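Local coordinates for HTH marR-type domain-containing protein (Streptococcus agalactiae serotype III, PDB 7DVR) that senses heme, which it binds through its iron, and probably acts as a DNA-binding transcription regulator of the MarR family, at residues H37-L42 with K71-N76. Sequence-based numbering, arbitrary orientation.
Sequences HLVMHL and KRMEKN
Met73 reaches from helix 63-75 to Leu38 and Val39 on helix 34-44, joining two helices of the winged helix-turn-helix domain of a MarR-type protein. Helix 63-75 follows helix 52-59 after a short turn and occupies the place of the DNA-recognition helix in this fold; its C-terminal part is the one packed here. Apolar contact accounts for the junction. The nearest CA atoms across the contact, of Val39 and Met73, lie 9.0 Å apart, and the thioether side chain of Met73 reaches into that gap, where Leu38 and Val39 meet it. Only 125 Å² is buried in total, yet all three touching residues lie in the interior.

Geometry shows how one methionine serves two partners. CG of Met73 stands beside its backbone N, anti to the carbonyl carbon (chi1 -69°), the chain then runs extended, and a bend at chi3 (76°) turns the methyl away from that line. SD of Met73 meets one branch methyl of Leu38, 3.9 Å from its CD1, and the two side chains cross at about a right angle.

Other parts of the domain close around the same residues. Leu38 also touches Ala55 and Leu59 of helix 52-59, Val39 touches Ala103 of helix 97-117, and Met73 packs on Gln35. A polar link flanks the apolar one: Asn76 OD1 accepts a hydrogen bond from Gln35 NE2, a further tie to helix 34-44. The Met73 methyl touches both partners, CE lying 3.8 Å from Leu38 CB and 3.8 Å from Val39 CG2, in directions about 90° apart.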
# COMPACT_ATOMS: atom_id res chain seq x y z
N HIS A 37 16.62 -11.25 9.38
CA HIS A 37 16.86 -10.51 10.64
C HIS A 37 17.64 -11.42 11.58
O HIS A 37 18.61 -10.98 12.17
CB HIS A 37 15.54 -10.01 11.22
CG HIS A 37 15.77 -9.05 12.34
ND1 HIS A 37 16.09 -7.73 12.11
CD2 HIS A 37 15.79 -9.18 13.68
CE1 HIS A 37 16.27 -7.09 13.24
NE2 HIS A 37 16.10 -7.95 14.22
N LEU A 38 17.16 -12.64 11.72
CA LEU A 38 17.77 -13.62 12.66
C LEU A 38 19.15 -14.06 12.14
O LEU A 38 20.04 -14.28 12.90
CB LEU A 38 16.85 -14.84 12.82
CG LEU A 38 15.56 -14.62 13.63
CD1 LEU A 38 14.84 -15.92 13.97
CD2 LEU A 38 15.79 -13.80 14.88
N VAL A 39 19.38 -14.17 10.83
CA VAL A 39 20.66 -14.67 10.29
C VAL A 39 21.69 -13.60 10.55
O VAL A 39 22.78 -13.89 10.99
CB VAL A 39 20.55 -14.90 8.75
CG1 VAL A 39 21.88 -14.85 8.01
CG2 VAL A 39 19.77 -16.17 8.49
N MET A 40 21.30 -12.36 10.31
CA MET A 40 22.25 -11.26 10.51
C MET A 40 22.53 -11.10 12.02
O MET A 40 23.65 -10.67 12.41
CB MET A 40 21.67 -9.97 9.96
CG MET A 40 21.41 -10.01 8.50
SD MET A 40 22.87 -10.61 7.61
CE MET A 40 24.03 -9.27 7.89
N HIS A 41 21.54 -11.40 12.88
CA HIS A 41 21.75 -11.36 14.34
C HIS A 41 22.77 -12.42 14.75
O HIS A 41 23.81 -12.05 15.38
CB HIS A 41 20.45 -11.49 15.12
CG HIS A 41 20.62 -11.04 16.55
ND1 HIS A 41 20.38 -9.72 16.93
CD2 HIS A 41 21.01 -11.69 17.66
CE1 HIS A 41 20.62 -9.57 18.22
NE2 HIS A 41 21.00 -10.77 18.72
N LEU A 42 22.53 -13.67 14.38
CA LEU A 42 23.50 -14.77 14.58
C LEU A 42 24.88 -14.35 14.06
O LEU A 42 25.88 -14.51 14.78
CB LEU A 42 23.01 -16.07 13.93
CG LEU A 42 21.79 -16.70 14.58
CD1 LEU A 42 21.15 -17.83 13.79
CD2 LEU A 42 22.14 -17.18 16.00
N LYS A 71 11.95 -23.51 11.91
CA LYS A 71 11.87 -24.83 11.24
C LYS A 71 12.09 -24.65 9.72
O LYS A 71 12.74 -25.54 9.09
CB LYS A 71 10.52 -25.50 11.50
CG LYS A 71 10.46 -26.91 10.93
CD LYS A 71 9.37 -27.80 11.49
CE LYS A 71 9.28 -29.10 10.72
NZ LYS A 71 8.13 -29.93 11.14
N ARG A 72 11.55 -23.56 9.18
CA ARG A 72 11.73 -23.16 7.76
C ARG A 72 13.14 -22.63 7.50
O ARG A 72 13.65 -22.82 6.41
CB ARG A 72 10.73 -22.08 7.39
CG ARG A 72 9.43 -22.64 6.85
CD ARG A 72 8.30 -21.69 7.21
NE ARG A 72 8.60 -20.32 6.81
CZ ARG A 72 8.19 -19.22 7.45
NH1 ARG A 72 7.49 -19.30 8.56
NH2 ARG A 72 8.51 -18.03 6.96
N MET A 73 13.77 -21.99 8.47
CA MET A 73 15.18 -21.56 8.32
C MET A 73 16.06 -22.81 8.22
O MET A 73 16.91 -22.84 7.37
CB MET A 73 15.61 -20.66 9.47
CG MET A 73 14.92 -19.32 9.42
SD MET A 73 15.24 -18.30 10.87
CE MET A 73 16.91 -17.79 10.42
N GLU A 74 15.78 -23.81 9.04
CA GLU A 74 16.47 -25.12 9.04
C GLU A 74 16.23 -25.81 7.69
O GLU A 74 17.23 -26.22 7.09
CB GLU A 74 16.02 -26.02 10.20
CG GLU A 74 16.75 -27.34 10.30
CD GLU A 74 16.60 -28.06 11.64
OE1 GLU A 74 15.44 -28.23 12.07
OE2 GLU A 74 17.65 -28.42 12.30
N LYS A 75 14.98 -25.91 7.27
CA LYS A 75 14.58 -26.46 5.92
C LYS A 75 15.43 -25.83 4.84
O LYS A 75 16.00 -26.55 4.00
CB LYS A 75 13.10 -26.22 5.64
CG LYS A 75 12.19 -27.36 6.10
CD LYS A 75 10.72 -26.99 6.34
CE LYS A 75 9.87 -28.15 6.84
NZ LYS A 75 9.40 -29.03 5.73
N ASN A 76 15.54 -24.52 4.85
CA ASN A 76 16.43 -23.78 3.92
C ASN A 76 17.94 -24.01 4.13
O ASN A 76 18.70 -23.51 3.23
CB ASN A 76 16.12 -22.30 4.00
CG ASN A 76 14.72 -21.96 3.55
OD1 ASN A 76 14.12 -21.02 4.07
ND2 ASN A 76 14.17 -22.71 2.63